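Local coordinates for heterodimeric restriction endonuclease R.BspD6I small subunit (Bacillus sp., PDB 2P14), which acts as the catalytic subunit of a heterodimeric type IIS restriction endonuclease, working in complex with a monomeric site-specific nickase, and probably cleaves DNA, at residues V90-H93 / L94-K98; I131-V135 / D136-K140; E175-L178 / T179-Y183. One frame throughout, in Å; residues are numbered along the deposited sequence.

Contact 1: residues V90-H93 / L94-K98; sequences VVRH and LQEYK. With SO4 (sulfate ion), chain C.
A chi1 of 170° swings CG1 of Val91 beside its carbonyl carbon, and one helical turn later a chi1 of -76° lays CG of Gln95 beside its own backbone N; the two torsions bring the valine methyl and the amide into contact. Both residues lie on helix 80-98, the crossover helix of a beta-alpha-beta unit whose strands are 69-75 and 104-110. CG1 of Val91 approaches Gln95 NE2 at 3.8 Å, the two side chains slanting across one another, and Gln95 CG rests on Val91 O at 3.3 Å. Beyond this contact the amide is fixed by a bond from NE2 to Glu128. The same i to i+4 spacing gives the backbone bonds, among them Gln95 N to Val91 O at 2.9 Å and Tyr97 N to His93 O at 3.0 Å.

Leu94 and Tyr97 face the sheet and are buried, Leu94 reaching Thr106 and Val130, and Tyr97 with its OH hydrogen-bonded to both Glu64 and Ser69. Arg92 and Glu96 are exposed. Glu96 bends outward after laying CG over Arg92 O at 3.3 Å, and its carboxylate does not touch the Arg92 guanidinium.

Arg92 and His93 turn instead to a sulfate, probably taken up from the crystallisation liquor, which also accepts a bond from Gly57 N. The imidazole is used from both ends, since ND1 bonds to Glu73 on strand 69-75 and that link helps to fix the rotation of the ring. A single sulfate oxygen, O1, sits at the edge of both flat groups, near their planes: His93 NE2 donates to O1 at 2.8 Å with a fairly straight N-H...O angle of 162°, whereas the Arg92 NH2 to O1 bond, at 2.7 Å, is strongly bent and weak.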
loop_
_atom_site.group_PDB
_atom_site.type_symbol
_atom_site.label_atom_id
_atom_site.label_comp_id
_atom_site.label_asym_id
_atom_site.label_seq_id
_atom_site.Cartn_x
_atom_site.Cartn_y
_atom_site.Cartn_z
ATOM N N VAL A 90 -2.511 -10.906 -1.376
ATOM C CA VAL A 90 -2.407 -9.624 -2.098
ATOM C C VAL A 90 -2.998 -9.766 -3.491
ATOM O O VAL A 90 -3.799 -8.937 -3.936
ATOM C CB VAL A 90 -0.939 -9.127 -2.170
ATOM C CG1 VAL A 90 -0.759 -8.022 -3.236
ATOM C CG2 VAL A 90 -0.510 -8.599 -0.788
ATOM N N VAL A 91 -2.612 -10.819 -4.195
ATOM C CA VAL A 91 -3.085 -10.964 -5.570
ATOM C C VAL A 91 -4.577 -11.296 -5.597
ATOM O O VAL A 91 -5.333 -10.745 -6.413
ATOM C CB VAL A 91 -2.231 -12.001 -6.335
ATOM C CG1 VAL A 91 -2.886 -12.343 -7.699
ATOM C CG2 VAL A 91 -0.810 -11.433 -6.537
ATOM N N ARG A 92 -4.986 -12.212 -4.723
ATOM C CA ARG A 92 -6.386 -12.622 -4.661
ATOM C C ARG A 92 -7.309 -11.436 -4.369
ATOM O O ARG A 92 -8.392 -11.307 -4.959
ATOM C CB ARG A 92 -6.596 -13.721 -3.601
ATOM C CG ARG A 92 -8.028 -14.250 -3.506
ATOM C CD ARG A 92 -8.126 -15.430 -2.529
ATOM N NE ARG A 92 -7.984 -15.042 -1.123
ATOM C CZ ARG A 92 -6.886 -15.244 -0.390
ATOM N NH1 ARG A 92 -5.820 -15.833 -0.918
ATOM N NH2 ARG A 92 -6.847 -14.863 0.873
ATOM N N HIS A 93 -6.938 -10.578 -3.426
ATOM C CA HIS A 93 -7.837 -9.479 -3.127
ATOM C C HIS A 93 -8.028 -8.574 -4.339
ATOM O O HIS A 93 -9.134 -8.094 -4.601
ATOM C CB HIS A 93 -7.332 -8.625 -1.961
ATOM C CG HIS A 93 -7.208 -9.367 -0.673
ATOM N ND1 HIS A 93 -6.371 -8.929 0.331
ATOM C CD2 HIS A 93 -7.786 -10.510 -0.227
ATOM C CE1 HIS A 93 -6.457 -9.761 1.358
ATOM N NE2 HIS A 93 -7.304 -10.729 1.043
ATOM N N LEU A 94 -6.931 -8.333 -5.052
ATOM C CA LEU A 94 -7.012 -7.467 -6.219
ATOM C C LEU A 94 -7.848 -8.108 -7.316
ATOM O O LEU A 94 -8.639 -7.423 -7.945
ATOM C CB LEU A 94 -5.612 -7.119 -6.729
ATOM C CG LEU A 94 -5.556 -6.063 -7.870
ATOM C CD1 LEU A 94 -6.302 -4.784 -7.551
ATOM C CD2 LEU A 94 -4.119 -5.744 -8.138
ATOM N N GLN A 95 -7.619 -9.394 -7.547
ATOM C CA GLN A 95 -8.392 -10.122 -8.564
ATOM C C GLN A 95 -9.870 -10.004 -8.261
ATOM O O GLN A 95 -10.695 -9.707 -9.134
ATOM C CB GLN A 95 -8.003 -11.603 -8.569
ATOM C CG GLN A 95 -6.684 -11.920 -9.214
ATOM C CD GLN A 95 -6.327 -13.400 -9.098
ATOM O OE1 GLN A 95 -6.784 -14.104 -8.188
ATOM N NE2 GLN A 95 -5.477 -13.863 -10.001
ATOM N N GLU A 96 -10.213 -10.220 -7.001
ATOM C CA GLU A 96 -11.610 -10.141 -6.598
ATOM C C GLU A 96 -12.204 -8.762 -6.834
ATOM O O GLU A 96 -13.312 -8.614 -7.361
ATOM C CB GLU A 96 -11.744 -10.564 -5.138
ATOM C CG GLU A 96 -11.578 -12.070 -4.990
ATOM C CD GLU A 96 -12.757 -12.868 -5.559
ATOM O OE1 GLU A 96 -13.893 -12.344 -5.583
ATOM O OE2 GLU A 96 -12.536 -14.038 -5.959
ATOM N N TYR A 97 -11.466 -7.728 -6.426
ATOM C CA TYR A 97 -11.976 -6.382 -6.602
ATOM C C TYR A 97 -12.133 -6.069 -8.084
ATOM O O TYR A 97 -13.100 -5.388 -8.480
ATOM C CB TYR A 97 -11.037 -5.351 -5.948
ATOM C CG TYR A 97 -11.630 -3.961 -5.953
ATOM C CD1 TYR A 97 -12.513 -3.553 -4.952
ATOM C CD2 TYR A 97 -11.349 -3.067 -6.999
ATOM C CE1 TYR A 97 -13.076 -2.280 -4.960
ATOM C CE2 TYR A 97 -11.891 -1.808 -7.034
ATOM C CZ TYR A 97 -12.760 -1.404 -6.018
ATOM O OH TYR A 97 -13.319 -0.144 -6.039
ATOM N N LYS A 98 -11.159 -6.503 -8.884
ATOM C CA LYS A 98 -11.164 -6.178 -10.330
ATOM C C LYS A 98 -12.348 -6.810 -11.060
ATOM O O LYS A 98 -12.690 -6.370 -12.159
ATOM C CB LYS A 98 -9.849 -6.566 -10.984
ATOM C CG LYS A 98 -8.656 -5.725 -10.561
ATOM C CD LYS A 98 -8.754 -4.297 -11.017
ATOM C CE LYS A 98 -8.650 -4.132 -12.542
ATOM N NZ LYS A 98 -7.283 -4.336 -13.099
HETATM S S SO4 C . -6.754 -12.835 3.951
HETATM O O1 SO4 C . -7.439 -12.980 2.658
HETATM O O2 SO4 C . -5.668 -13.825 4.008
HETATM O O3 SO4 C . -7.719 -13.051 5.035
HETATM O O4 SO4 C . -6.201 -11.480 4.034
#

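Contact 2: residues I131-V135 / D136-K140; sequences IPLTV and DQFKK
A capping box between Thr134 and Gln137 starts helix 135-146, each residue bonding through its side chain to the backbone N of the other. Thr134, the N-cap, keeps OG1 between its backbone N and carbonyl carbon (chi1 66°), from where the oxygen accepts from Gln137 N at 3.1 Å. In return Gln137 OE1 takes Thr134 N at 2.9 Å. That bond is nearly straight at the hydrogen, yet the donor stands well above the amide plane, 50° out of it. A water also donates to OE1 at 2.8 Å and joins it to Pro132 O, so two donors grip this buried oxygen. The other end of the amide is held as well, NE2 bonding to Glu182 of helix 174-184.

The box lies where strand 130-134, an outermost strand of the mixed five-stranded sheet, gives way to the helix. The two short axes are close to perpendicular, and the chain turns this corner without an intervening loop. Inside the corner Leu133 points at the helix. Its CD1 meets Phe138 CD1 at 4.1 Å, the side chains crossing at about a right angle, and both residues also pack on Leu107 of the adjacent strand 104-110.

Helical bonding takes over at once: Phe138 N reaches Thr134 O at 2.9 Å, and Lys139 N binds Val135 O. The lysine chain then runs out fully extended, laying CG on Val135 O at 3.3 Å and CE against Val135 CG1 at 4.1 Å, before NZ forms a salt bridge with Glu9.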
loop_
_atom_site.group_PDB
_atom_site.type_symbol
_atom_site.label_atom_id
_atom_site.label_comp_id
_atom_site.label_asym_id
_atom_site.label_seq_id
_atom_site.Cartn_x
_atom_site.Cartn_y
_atom_site.Cartn_z
ATOM N N ILE A 131 1.906 -2.272 -6.703
ATOM C CA ILE A 131 3.112 -1.465 -6.544
ATOM C C ILE A 131 3.605 -1.604 -5.106
ATOM O O ILE A 131 2.927 -1.146 -4.174
ATOM C CB ILE A 131 2.876 0.024 -6.869
ATOM C CG1 ILE A 131 2.317 0.216 -8.288
ATOM C CG2 ILE A 131 4.193 0.777 -6.714
ATOM C CD1 ILE A 131 0.778 0.128 -8.374
ATOM N N PRO A 132 4.790 -2.218 -4.929
ATOM C CA PRO A 132 5.357 -2.393 -3.588
ATOM C C PRO A 132 6.183 -1.184 -3.189
ATOM O O PRO A 132 7.049 -0.754 -3.974
ATOM C CB PRO A 132 6.288 -3.620 -3.752
ATOM C CG PRO A 132 6.815 -3.433 -5.191
ATOM C CD PRO A 132 5.678 -2.778 -5.976
ATOM N N LEU A 133 5.945 -0.656 -1.985
ATOM C CA LEU A 133 6.735 0.443 -1.449
ATOM C C LEU A 133 7.256 0.068 -0.076
ATOM O O LEU A 133 6.534 -0.564 0.728
ATOM C CB LEU A 133 5.904 1.721 -1.324
ATOM C CG LEU A 133 5.354 2.373 -2.601
ATOM C CD1 LEU A 133 4.640 3.699 -2.272
ATOM C CD2 LEU A 133 6.444 2.606 -3.652
ATOM N N THR A 134 8.482 0.494 0.232
ATOM C CA THR A 134 8.917 0.448 1.625
ATOM C C THR A 134 8.300 1.617 2.369
ATOM O O THR A 134 7.861 2.616 1.768
ATOM C CB THR A 134 10.431 0.538 1.779
ATOM O OG1 THR A 134 10.845 1.839 1.345
ATOM C CG2 THR A 134 11.109 -0.572 0.991
ATOM N N VAL A 135 8.314 1.535 3.693
ATOM C CA VAL A 135 7.837 2.659 4.491
ATOM C C VAL A 135 8.596 3.972 4.178
ATOM O O VAL A 135 7.986 5.037 4.059
ATOM C CB VAL A 135 7.891 2.313 5.993
ATOM C CG1 VAL A 135 7.493 3.531 6.841
ATOM C CG2 VAL A 135 6.955 1.152 6.267
ATOM N N ASP A 136 9.915 3.870 3.997
ATOM C CA ASP A 136 10.714 5.058 3.708
ATOM C C ASP A 136 10.336 5.670 2.358
ATOM O O ASP A 136 10.236 6.883 2.226
ATOM C CB ASP A 136 12.208 4.715 3.760
ATOM C CG ASP A 136 12.698 4.401 5.186
ATOM O OD1 ASP A 136 12.138 4.959 6.166
ATOM O OD2 ASP A 136 13.667 3.602 5.327
ATOM N N GLN A 137 10.053 4.818 1.383
ATOM C CA GLN A 137 9.596 5.291 0.075
ATOM C C GLN A 137 8.217 5.940 0.161
ATOM O O GLN A 137 7.969 6.974 -0.454
ATOM C CB GLN A 137 9.550 4.123 -0.922
ATOM C CG GLN A 137 10.946 3.616 -1.291
ATOM C CD GLN A 137 10.929 2.256 -1.922
ATOM O OE1 GLN A 137 9.890 1.585 -2.013
ATOM N NE2 GLN A 137 12.110 1.817 -2.373
ATOM N N PHE A 138 7.318 5.327 0.922
ATOM C CA PHE A 138 5.974 5.855 1.069
ATOM C C PHE A 138 6.007 7.214 1.777
ATOM O O PHE A 138 5.270 8.141 1.383
ATOM C CB PHE A 138 5.149 4.831 1.859
ATOM C CG PHE A 138 3.715 5.221 2.054
ATOM C CD1 PHE A 138 2.901 5.498 0.951
ATOM C CD2 PHE A 138 3.166 5.288 3.349
ATOM C CE1 PHE A 138 1.535 5.843 1.127
ATOM C CE2 PHE A 138 1.834 5.623 3.534
ATOM C CZ PHE A 138 1.029 5.910 2.444
ATOM N N LYS A 139 6.846 7.336 2.810
ATOM C CA LYS A 139 6.962 8.638 3.489
ATOM C C LYS A 139 7.447 9.693 2.510
ATOM O O LYS A 139 6.924 10.818 2.489
ATOM C CB LYS A 139 7.957 8.595 4.626
ATOM C CG LYS A 139 7.597 7.786 5.822
ATOM C CD LYS A 139 8.731 8.049 6.784
ATOM C CE LYS A 139 8.569 7.346 8.066
ATOM N NZ LYS A 139 9.684 7.733 8.996
ATOM N N LYS A 140 8.461 9.348 1.711
ATOM C CA LYS A 140 8.975 10.277 0.691
ATOM C C LYS A 140 7.859 10.698 -0.263
ATOM O O LYS A 140 7.678 11.893 -0.500
ATOM C CB LYS A 140 10.169 9.697 -0.081
ATOM C CG LYS A 140 11.494 9.984 0.543
ATOM C CD LYS A 140 12.594 9.940 -0.518
ATOM C CE LYS A 140 13.820 10.788 -0.143
ATOM N NZ LYS A 140 14.829 9.974 0.599
HETATM O O HOH W 1 9.763 -0.778 -3.458
#

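Contact 3: residues E175-L178 / T179-Y183; sequences EEWL and TFIEY
Glu175 O is gripped twice by Thr179, through the backbone N at 3.0 Å and through the hydroxyl OG1 at 2.9 Å. The two donors come from opposite faces of the carbonyl plane, OG1 lying 36° out of it. The threonine torsion explains the second bond: with OG1 beside the backbone N (chi1 -59°), the hydroxyl folds back over the preceding turn. This is a familiar use of threonine within an alpha-helix, where a hydroxyl finds a partner in the carbonyl one turn earlier. Further along, Glu182 N donates to Leu178 O at 3.1 Å in the ordinary helical manner.

On the buried side of the helix Trp177 and Ile181 lie side by side and point the same way. The isoleucine CD1 stands over one face of the indole, 4.0 Å from the centroid of the five-membered ring and 27° off its normal, a CH-pi contact. Its closest ring atom is Trp177 NE1, at 3.6 Å from CD1. The indole NE1 is itself bonded to Leu164 O, which helps to set the ring's rotation. With an alanine in place of Trp177, Leu164 O would probably lose the indole N-H as a partner, and Ile181 CD1 the aromatic face it rests on.

Helix 174-184 thus packs several ways. Ile181 and Trp177 press on Pro132 of strand 130-134, and Leu178 reaches Leu115 and Ala118 of helix 115-121, to which Glu175 is tied by a salt bridge with Arg119; the bond of Trp177 to Leu164 joins it to helix 154-165.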
loop_
_atom_site.group_PDB
_atom_site.type_symbol
_atom_site.label_atom_id
_atom_site.label_comp_id
_atom_site.label_asym_id
_atom_site.label_seq_id
_atom_site.Cartn_x
_atom_site.Cartn_y
_atom_site.Cartn_z
ATOM N N GLU A 175 14.579 -7.103 -10.009
ATOM C CA GLU A 175 15.715 -6.311 -9.518
ATOM C C GLU A 175 15.683 -4.918 -10.115
ATOM O O GLU A 175 15.780 -3.930 -9.393
ATOM C CB GLU A 175 17.046 -6.997 -9.859
ATOM C CG GLU A 175 17.252 -8.305 -9.077
ATOM C CD GLU A 175 16.671 -9.536 -9.785
ATOM O OE1 GLU A 175 15.926 -9.384 -10.787
ATOM O OE2 GLU A 175 16.977 -10.670 -9.325
ATOM N N GLU A 176 15.523 -4.831 -11.424
ATOM C CA GLU A 176 15.458 -3.543 -12.099
ATOM C C GLU A 176 14.252 -2.717 -11.622
ATOM O O GLU A 176 14.334 -1.498 -11.464
ATOM C CB GLU A 176 15.403 -3.754 -13.617
ATOM C CG GLU A 176 15.178 -2.458 -14.403
ATOM C CD GLU A 176 15.289 -2.597 -15.920
ATOM O OE1 GLU A 176 15.507 -3.721 -16.436
ATOM O OE2 GLU A 176 15.178 -1.542 -16.597
ATOM N N TRP A 177 13.130 -3.398 -11.406
ATOM C CA TRP A 177 11.928 -2.720 -10.999
ATOM C C TRP A 177 12.119 -2.092 -9.635
ATOM O O TRP A 177 11.780 -0.905 -9.423
ATOM C CB TRP A 177 10.784 -3.753 -10.918
ATOM C CG TRP A 177 9.415 -3.212 -10.553
ATOM C CD1 TRP A 177 8.936 -1.928 -10.752
ATOM C CD2 TRP A 177 8.343 -3.957 -9.982
ATOM N NE1 TRP A 177 7.625 -1.850 -10.354
ATOM C CE2 TRP A 177 7.238 -3.082 -9.872
ATOM C CE3 TRP A 177 8.206 -5.299 -9.548
ATOM C CZ2 TRP A 177 6.000 -3.496 -9.354
ATOM C CZ3 TRP A 177 6.980 -5.707 -9.037
ATOM C CH2 TRP A 177 5.902 -4.815 -8.938
ATOM N N LEU A 178 12.591 -2.888 -8.673
ATOM C CA LEU A 178 12.743 -2.345 -7.334
ATOM C C LEU A 178 13.795 -1.214 -7.299
ATOM O O LEU A 178 13.656 -0.231 -6.550
ATOM C CB LEU A 178 13.075 -3.431 -6.318
ATOM C CG LEU A 178 12.033 -4.527 -6.062
ATOM C CD1 LEU A 178 12.523 -5.465 -4.917
ATOM C CD2 LEU A 178 10.608 -3.946 -5.779
ATOM N N THR A 179 14.847 -1.351 -8.103
ATOM C CA THR A 179 15.824 -0.265 -8.254
ATOM C C THR A 179 15.181 1.017 -8.769
ATOM O O THR A 179 15.434 2.098 -8.255
ATOM C CB THR A 179 16.979 -0.689 -9.178
ATOM O OG1 THR A 179 17.616 -1.852 -8.604
ATOM C CG2 THR A 179 18.010 0.460 -9.339
ATOM N N PHE A 180 14.281 0.872 -9.728
ATOM C CA PHE A 180 13.623 2.047 -10.284
ATOM C C PHE A 180 12.793 2.767 -9.231
ATOM O O PHE A 180 12.771 3.999 -9.156
ATOM C CB PHE A 180 12.742 1.652 -11.469
ATOM C CG PHE A 180 11.955 2.786 -12.018
ATOM C CD1 PHE A 180 12.536 3.650 -12.948
ATOM C CD2 PHE A 180 10.626 3.010 -11.611
ATOM C CE1 PHE A 180 11.826 4.727 -13.441
ATOM C CE2 PHE A 180 9.907 4.074 -12.122
ATOM C CZ PHE A 180 10.504 4.933 -13.043
ATOM N N ILE A 181 12.068 1.996 -8.425
ATOM C CA ILE A 181 11.226 2.612 -7.398
ATOM C C ILE A 181 12.059 3.381 -6.391
ATOM O O ILE A 181 11.777 4.560 -6.086
ATOM C CB ILE A 181 10.360 1.536 -6.729
ATOM C CG1 ILE A 181 9.395 0.946 -7.745
ATOM C CG2 ILE A 181 9.571 2.131 -5.556
ATOM C CD1 ILE A 181 8.566 -0.247 -7.213
ATOM N N GLU A 182 13.111 2.728 -5.918
ATOM C CA GLU A 182 14.023 3.351 -4.977
ATOM C C GLU A 182 14.602 4.619 -5.577
ATOM O O GLU A 182 14.560 5.660 -4.931
ATOM C CB GLU A 182 15.110 2.368 -4.546
ATOM C CG GLU A 182 16.124 2.965 -3.578
ATOM C CD GLU A 182 15.566 3.339 -2.201
ATOM O OE1 GLU A 182 14.460 2.901 -1.811
ATOM O OE2 GLU A 182 16.257 4.095 -1.482
ATOM N N TYR A 183 15.088 4.536 -6.817
ATOM C CA TYR A 183 15.753 5.674 -7.464
ATOM C C TYR A 183 14.812 6.860 -7.580
ATOM O O TYR A 183 15.200 8.001 -7.314
ATOM C CB TYR A 183 16.225 5.250 -8.844
ATOM C CG TYR A 183 17.036 6.323 -9.563
ATOM C CD1 TYR A 183 18.392 6.460 -9.300
ATOM C CD2 TYR A 183 16.460 7.156 -10.511
ATOM C CE1 TYR A 183 19.147 7.424 -9.922
ATOM C CE2 TYR A 183 17.207 8.133 -11.148
ATOM C CZ TYR A 183 18.553 8.247 -10.853
ATOM O OH TYR A 183 19.338 9.189 -11.473
#

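Overall arrangement
Three local contacts, each within one continuous stretch, follow one another along the chain and mark different parts of one helix-flanked sheet. Contact 1 lies on the crossover helix 80-98, contact 2 at the junction of strand 130-134 with helix 135-146, and contact 3 on helix 174-184. Contacts 1 and 2, on opposite sides of the chain's centre with their own centres about 21 Å apart, are tied to the same mixed sheet: helix 80-98 packs against it and strand 130-134 forms one edge within this chain, consistent with the PD-(D/E)XK clan of the sequence family. Contacts 2 and 3, centres about 12 Å apart, touch directly, joining the C-terminal helix to that edge strand.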